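2-dehydropantoate 2-reductase (Enterococcus faecium, PDB 3WFI) reduces 2-keto acids with a nicotinamide cofactor, acting as a D-mandelate dehydrogenase that belongs to the ketopantoate reductase family and binds NAD(+). Local coordinates at residues S63-E68 with I90-K95; Q82-L87 with E110-K115. One frame throughout, in Å; residues are numbered along the deposited sequence.

Contact 1: residues S63-E68 with I90-K95; sequences SEVEKE and IQSLIK
Val65 opens a type I beta turn that ends at Glu68 and lies against the short 3-10 turn Gln91-Leu93. The beta turn is closed by the bond from Glu68 N to Val65 O, 3.2 Å. On the other side Leu93 N reaches back to Ile90 O at 3.0 Å. The backbones come closest at Val65 and Ile90, with CA atoms 6.3 Å apart. No hydrogen bond joins the two segments; side chains meet side chains and backbone.

Val65 points at the 3-10 turn and uses both its methyls. CG1 lies anti to the carbonyl carbon (chi1 -52°) and meets Ile90 CG2. The other methyl, CG2, touches Ser92 OG at 3.3 Å, which is a van der Waals contact, and also approaches Ile90 CA. The Val65 and Ile90 side chains cross obliquely.

This is the Rossmann-type domain of the ketopantoate reductase family. The beta turn belongs to the loop between edge strand 59-61 and strand 71-76. The 3-10 turn follows helix 80-90. Strand 25-30 lies beneath both, with Leu27 and Ile29 touching Leu93.

Leu93 brings CD2 up to the turn, 3.8 Å from Val65 O and 3.7 Å from Glu68 O. Its CD1 faces Val65 CB, and CD2 also touches Glu68 CB. On the solvent side the Glu66 chain bends at chi2 (-66°), which brings CD back toward Ser92. Glu66 OE1 lies 3.6 Å from Ser92 OG without a hydrogen bond. The backbone carbonyl Ser92 O accepts a hydrogen bond from Gln70 NE2.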
loop_
_atom_site.group_PDB
_atom_site.type_symbol
_atom_site.label_atom_id
_atom_site.label_comp_id
_atom_site.label_asym_id
_atom_site.label_seq_id
_atom_site.Cartn_x
_atom_site.Cartn_y
_atom_site.Cartn_z
ATOM N N SER B 63 -13.608 -29.917 -19.540
ATOM C CA SER B 63 -13.297 -31.041 -18.669
ATOM C C SER B 63 -13.493 -32.414 -19.316
ATOM O O SER B 63 -13.327 -33.433 -18.644
ATOM C CB SER B 63 -14.174 -30.954 -17.420
ATOM O OG SER B 63 -15.544 -30.958 -17.776
ATOM N N GLU B 64 -13.831 -32.441 -20.610
ATOM C CA GLU B 64 -14.184 -33.673 -21.303
ATOM C C GLU B 64 -13.441 -33.818 -22.641
ATOM O O GLU B 64 -14.063 -34.078 -23.668
ATOM C CB GLU B 64 -15.714 -33.729 -21.487
ATOM C CG GLU B 64 -16.476 -33.714 -20.159
ATOM C CD GLU B 64 -17.988 -33.751 -20.307
ATOM O OE1 GLU B 64 -18.500 -33.530 -21.429
ATOM O OE2 GLU B 64 -18.674 -33.996 -19.286
ATOM N N VAL B 65 -12.109 -33.671 -22.613
ATOM C CA VAL B 65 -11.285 -33.743 -23.830
ATOM C C VAL B 65 -10.560 -35.079 -24.093
ATOM O O VAL B 65 -9.745 -35.157 -25.012
ATOM C CB VAL B 65 -10.172 -32.662 -23.845
ATOM C CG1 VAL B 65 -10.720 -31.264 -23.588
ATOM C CG2 VAL B 65 -9.095 -33.012 -22.837
ATOM N N GLU B 66 -10.824 -36.126 -23.320
ATOM C CA GLU B 66 -9.947 -37.305 -23.355
ATOM C C GLU B 66 -10.115 -38.155 -24.608
ATOM O O GLU B 66 -9.243 -38.954 -24.900
ATOM C CB GLU B 66 -10.140 -38.192 -22.117
ATOM C CG GLU B 66 -9.750 -37.530 -20.801
ATOM C CD GLU B 66 -8.260 -37.220 -20.682
ATOM O OE1 GLU B 66 -7.428 -37.780 -21.454
ATOM O OE2 GLU B 66 -7.919 -36.408 -19.791
ATOM N N LYS B 67 -11.217 -38.007 -25.338
ATOM C CA LYS B 67 -11.374 -38.748 -26.588
ATOM C C LYS B 67 -10.680 -38.089 -27.788
ATOM O O LYS B 67 -10.487 -38.729 -28.812
ATOM C CB LYS B 67 -12.861 -38.943 -26.903
ATOM C CG LYS B 67 -13.637 -39.667 -25.818
ATOM C CD LYS B 67 -14.834 -40.406 -26.385
ATOM C CE LYS B 67 -15.376 -41.425 -25.420
ATOM N NZ LYS B 67 -15.709 -40.812 -24.114
ATOM N N GLU B 68 -10.299 -36.822 -27.663
ATOM C CA GLU B 68 -9.883 -36.040 -28.832
ATOM C C GLU B 68 -8.412 -36.220 -29.231
ATOM O O GLU B 68 -7.551 -36.478 -28.390
ATOM C CB GLU B 68 -10.163 -34.545 -28.612
ATOM C CG GLU B 68 -11.516 -34.193 -28.016
ATOM C CD GLU B 68 -12.686 -34.751 -28.806
ATOM O OE1 GLU B 68 -12.698 -34.612 -30.047
ATOM O OE2 GLU B 68 -13.598 -35.334 -28.182
ATOM N N ILE B 90 -7.090 -29.271 -20.515
ATOM C CA ILE B 90 -6.854 -29.662 -21.910
ATOM C C ILE B 90 -5.476 -30.266 -22.165
ATOM O O ILE B 90 -5.132 -30.526 -23.326
ATOM C CB ILE B 90 -7.092 -28.486 -22.889
ATOM C CG1 ILE B 90 -5.986 -27.427 -22.789
ATOM C CG2 ILE B 90 -8.465 -27.874 -22.653
ATOM C CD1 ILE B 90 -6.119 -26.299 -23.792
ATOM N N GLN B 91 -4.687 -30.493 -21.105
ATOM C CA GLN B 91 -3.270 -30.845 -21.272
ATOM C C GLN B 91 -3.025 -32.150 -22.009
ATOM O O GLN B 91 -1.948 -32.339 -22.565
ATOM C CB GLN B 91 -2.533 -30.878 -19.921
ATOM C CG GLN B 91 -3.054 -31.916 -18.943
ATOM C CD GLN B 91 -2.450 -31.750 -17.567
ATOM O OE1 GLN B 91 -3.152 -31.460 -16.591
ATOM N NE2 GLN B 91 -1.145 -31.908 -17.485
ATOM N N SER B 92 -4.017 -33.041 -22.037
ATOM C CA SER B 92 -3.902 -34.283 -22.809
ATOM C C SER B 92 -3.804 -34.071 -24.339
ATOM O O SER B 92 -3.426 -34.980 -25.063
ATOM C CB SER B 92 -5.072 -35.228 -22.493
ATOM O OG SER B 92 -6.284 -34.753 -23.066
ATOM N N LEU B 93 -4.135 -32.880 -24.830
ATOM C CA LEU B 93 -4.060 -32.583 -26.265
ATOM C C LEU B 93 -2.687 -32.082 -26.679
ATOM O O LEU B 93 -2.440 -31.869 -27.864
ATOM C CB LEU B 93 -5.087 -31.525 -26.659
ATOM C CG LEU B 93 -6.508 -31.881 -26.184
ATOM C CD1 LEU B 93 -7.530 -30.848 -26.630
ATOM C CD2 LEU B 93 -6.918 -33.275 -26.629
ATOM N N ILE B 94 -1.826 -31.855 -25.695
ATOM C CA ILE B 94 -0.516 -31.286 -25.931
ATOM C C ILE B 94 0.495 -32.392 -26.246
ATOM O O ILE B 94 0.744 -33.271 -25.432
ATOM C CB ILE B 94 -0.036 -30.476 -24.707
ATOM C CG1 ILE B 94 -1.024 -29.339 -24.416
ATOM C CG2 ILE B 94 1.374 -29.932 -24.924
ATOM C CD1 ILE B 94 -0.719 -28.554 -23.157
ATOM N N LYS B 95 1.060 -32.338 -27.447
ATOM C CA LYS B 95 2.185 -33.191 -27.808
ATOM C C LYS B 95 3.461 -32.364 -27.735
ATOM O O LYS B 95 3.418 -31.170 -27.426
ATOM C CB LYS B 95 1.982 -33.851 -29.175
ATOM C CG LYS B 95 1.563 -32.941 -30.309
ATOM C CD LYS B 95 1.283 -33.718 -31.573
ATOM C CE LYS B 95 1.071 -32.782 -32.749
ATOM N NZ LYS B 95 0.486 -33.494 -33.920
#

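Contact 2: residues Q82-L87 with E110-K115; sequences QLEKML and EDIIEK
Glu84 OE1 accepts a hydrogen bond from Lys115 NZ at 3.3 Å, and the pair is also a salt bridge. The ammonium meets the syn side of OE1, 26° out of the carboxylate plane. The bond is rather long for a charged hydrogen bond. The Glu84 chain starts with CG anti to the backbone N (chi1 -180°) and stays extended, which carries the carboxylate across to the second segment. The exposed Lys115 chain runs past Glu84 OE1, with both CD, at 3.6 Å, and NZ near it.

Beneath this pair the contact is apolar and buried. The CB of Ile112 points toward helix 80-90, and the CG2 methyl does the touching. This methyl rests on Glu84 CB at 3.7 Å. It is equally near Glu84 CA. The same methyl meets Leu87 CD1 at 3.9 Å and, more loosely, Leu83 CD2. It thus sits among three residues from two successive turns, Leu83 and Glu84 on one and Leu87 on the next.

Ile113 takes up the inner side. Its CG1 touches Leu87 CD1 at 4.0 Å and Leu83 CD2 at 4.2 Å. The Leu83 and Ile113 side chains cross at about a right angle. Leu87 CD1 also packs on Ile113 CA.

Helices 80-90 and 109-113 thus pack against each other on the Rossmann-type sheet, with Leu83 and Ile113 both resting on Leu76 of strand 71-76. Gln82, an NAD(+)-binding residue, lies near the start of the first helix. From the second, Glu110 and Asp111 both form salt bridges to Lys284 of helix 278-288.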
loop_
_atom_site.group_PDB
_atom_site.type_symbol
_atom_site.label_atom_id
_atom_site.label_comp_id
_atom_site.label_asym_id
_atom_site.label_seq_id
_atom_site.Cartn_x
_atom_site.Cartn_y
_atom_site.Cartn_z
ATOM N N GLN B 82 -9.025 -17.852 -15.453
ATOM C CA GLN B 82 -9.447 -19.188 -15.867
ATOM C C GLN B 82 -8.374 -19.957 -16.671
ATOM O O GLN B 82 -8.576 -21.117 -16.998
ATOM C CB GLN B 82 -10.735 -19.068 -16.672
ATOM C CG GLN B 82 -11.905 -18.475 -15.893
ATOM C CD GLN B 82 -13.049 -18.035 -16.787
ATOM O OE1 GLN B 82 -12.833 -17.453 -17.858
ATOM N NE2 GLN B 82 -14.280 -18.313 -16.357
ATOM N N LEU B 83 -7.228 -19.330 -16.942
ATOM C CA LEU B 83 -6.222 -19.883 -17.865
ATOM C C LEU B 83 -5.557 -21.159 -17.360
ATOM O O LEU B 83 -5.406 -22.120 -18.107
ATOM C CB LEU B 83 -5.125 -18.845 -18.177
ATOM C CG LEU B 83 -3.953 -19.338 -19.052
ATOM C CD1 LEU B 83 -4.428 -19.767 -20.435
ATOM C CD2 LEU B 83 -2.869 -18.273 -19.168
ATOM N N GLU B 84 -5.124 -21.165 -16.101
ATOM C CA GLU B 84 -4.394 -22.317 -15.595
ATOM C C GLU B 84 -5.304 -23.532 -15.534
ATOM O O GLU B 84 -4.892 -24.633 -15.885
ATOM C CB GLU B 84 -3.753 -22.025 -14.237
ATOM C CG GLU B 84 -2.983 -23.216 -13.687
ATOM C CD GLU B 84 -1.865 -22.804 -12.766
ATOM O OE1 GLU B 84 -0.802 -23.462 -12.786
ATOM O OE2 GLU B 84 -2.049 -21.808 -12.037
ATOM N N LYS B 85 -6.545 -23.325 -15.116
ATOM C CA LYS B 85 -7.544 -24.386 -15.108
ATOM C C LYS B 85 -7.843 -24.939 -16.522
ATOM O O LYS B 85 -7.919 -26.155 -16.705
ATOM C CB LYS B 85 -8.823 -23.871 -14.435
ATOM C CG LYS B 85 -9.970 -24.858 -14.399
ATOM C CD LYS B 85 -9.517 -26.157 -13.788
ATOM C CE LYS B 85 -10.672 -27.093 -13.521
ATOM N NZ LYS B 85 -10.220 -28.188 -12.623
ATOM N N MET B 86 -8.018 -24.049 -17.501
ATOM C CA MET B 86 -8.208 -24.456 -18.895
ATOM C C MET B 86 -7.042 -25.349 -19.342
ATOM O O MET B 86 -7.248 -26.457 -19.847
ATOM C CB MET B 86 -8.333 -23.231 -19.810
ATOM C CG MET B 86 -8.350 -23.530 -21.310
ATOM S SD MET B 86 -9.759 -24.532 -21.842
ATOM C CE MET B 86 -11.014 -23.261 -21.994
ATOM N N LEU B 87 -5.823 -24.887 -19.124
ATOM C CA LEU B 87 -4.636 -25.662 -19.505
ATOM C C LEU B 87 -4.591 -27.011 -18.812
ATOM O O LEU B 87 -4.314 -28.019 -19.462
ATOM C CB LEU B 87 -3.354 -24.876 -19.220
ATOM C CG LEU B 87 -3.168 -23.677 -20.159
ATOM C CD1 LEU B 87 -2.041 -22.781 -19.663
ATOM C CD2 LEU B 87 -2.906 -24.137 -21.578
ATOM N N GLU B 110 2.575 -16.320 -19.900
ATOM C CA GLU B 110 3.622 -17.236 -20.347
ATOM C C GLU B 110 4.154 -18.126 -19.219
ATOM O O GLU B 110 4.524 -19.274 -19.458
ATOM C CB GLU B 110 4.762 -16.481 -21.080
ATOM C CG GLU B 110 5.713 -15.594 -20.253
ATOM C CD GLU B 110 5.127 -14.253 -19.849
ATOM O OE1 GLU B 110 3.959 -13.978 -20.158
ATOM O OE2 GLU B 110 5.836 -13.456 -19.194
ATOM N N ASP B 111 4.183 -17.614 -17.987
ATOM C CA ASP B 111 4.691 -18.421 -16.867
ATOM C C ASP B 111 3.731 -19.567 -16.515
ATOM O O ASP B 111 4.162 -20.644 -16.156
ATOM C CB ASP B 111 4.980 -17.541 -15.651
ATOM C CG ASP B 111 5.988 -16.435 -15.970
ATOM O OD1 ASP B 111 6.790 -16.596 -16.924
ATOM O OD2 ASP B 111 5.953 -15.389 -15.304
ATOM N N ILE B 112 2.431 -19.327 -16.616
ATOM C CA ILE B 112 1.438 -20.407 -16.479
ATOM C C ILE B 112 1.566 -21.372 -17.663
ATOM O O ILE B 112 1.707 -22.578 -17.475
ATOM C CB ILE B 112 0.008 -19.833 -16.410
ATOM C CG1 ILE B 112 -0.168 -18.987 -15.141
ATOM C CG2 ILE B 112 -1.019 -20.944 -16.424
ATOM C CD1 ILE B 112 -1.324 -18.005 -15.196
ATOM N N ILE B 113 1.573 -20.829 -18.880
ATOM C CA ILE B 113 1.637 -21.648 -20.098
ATOM C C ILE B 113 2.910 -22.518 -20.121
ATOM O O ILE B 113 2.863 -23.701 -20.496
ATOM C CB ILE B 113 1.554 -20.772 -21.370
ATOM C CG1 ILE B 113 0.222 -20.000 -21.405
ATOM C CG2 ILE B 113 1.680 -21.633 -22.621
ATOM C CD1 ILE B 113 0.191 -18.845 -22.369
ATOM N N GLU B 114 4.032 -21.945 -19.679
ATOM C CA GLU B 114 5.316 -22.671 -19.612
ATOM C C GLU B 114 5.274 -23.975 -18.812
ATOM O O GLU B 114 6.087 -24.875 -19.035
ATOM C CB GLU B 114 6.419 -21.772 -19.037
ATOM C CG GLU B 114 7.816 -22.356 -19.189
ATOM C CD GLU B 114 8.895 -21.454 -18.626
ATOM O OE1 GLU B 114 8.657 -20.837 -17.570
ATOM O OE2 GLU B 114 9.976 -21.370 -19.248
ATOM N N LYS B 115 4.343 -24.082 -17.875
ATOM C CA LYS B 115 4.173 -25.325 -17.116
ATOM C C LYS B 115 3.743 -26.485 -18.014
ATOM O O LYS B 115 3.915 -27.653 -17.640
ATOM C CB LYS B 115 3.163 -25.127 -15.975
ATOM C CG LYS B 115 3.674 -24.200 -14.877
ATOM C CD LYS B 115 2.588 -23.658 -13.948
ATOM C CE LYS B 115 3.136 -22.621 -12.965
ATOM N NZ LYS B 115 2.058 -21.988 -12.147
#

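How the contacts relate
From the N terminus, the chain reaches 63-68 after strand 59-61. It then runs through strand 71-76 and into helix 80-90, which holds 82-87. From the end of the helix, 90-95 turns back to 63-68, so contact 1 closes a loop around that strand and helix. The chain goes on through strand 98-102 to 110-115, where contact 2 closes a second loop on the helix. The segments alternate, so the two loops cross rather than nest. The centres of contact 1 and contact 2 are about 14 Å apart. Contact 1 ties the end of helix 80-90 to the edge-strand side of the domain, and contact 2 ties its body to helix 109-113.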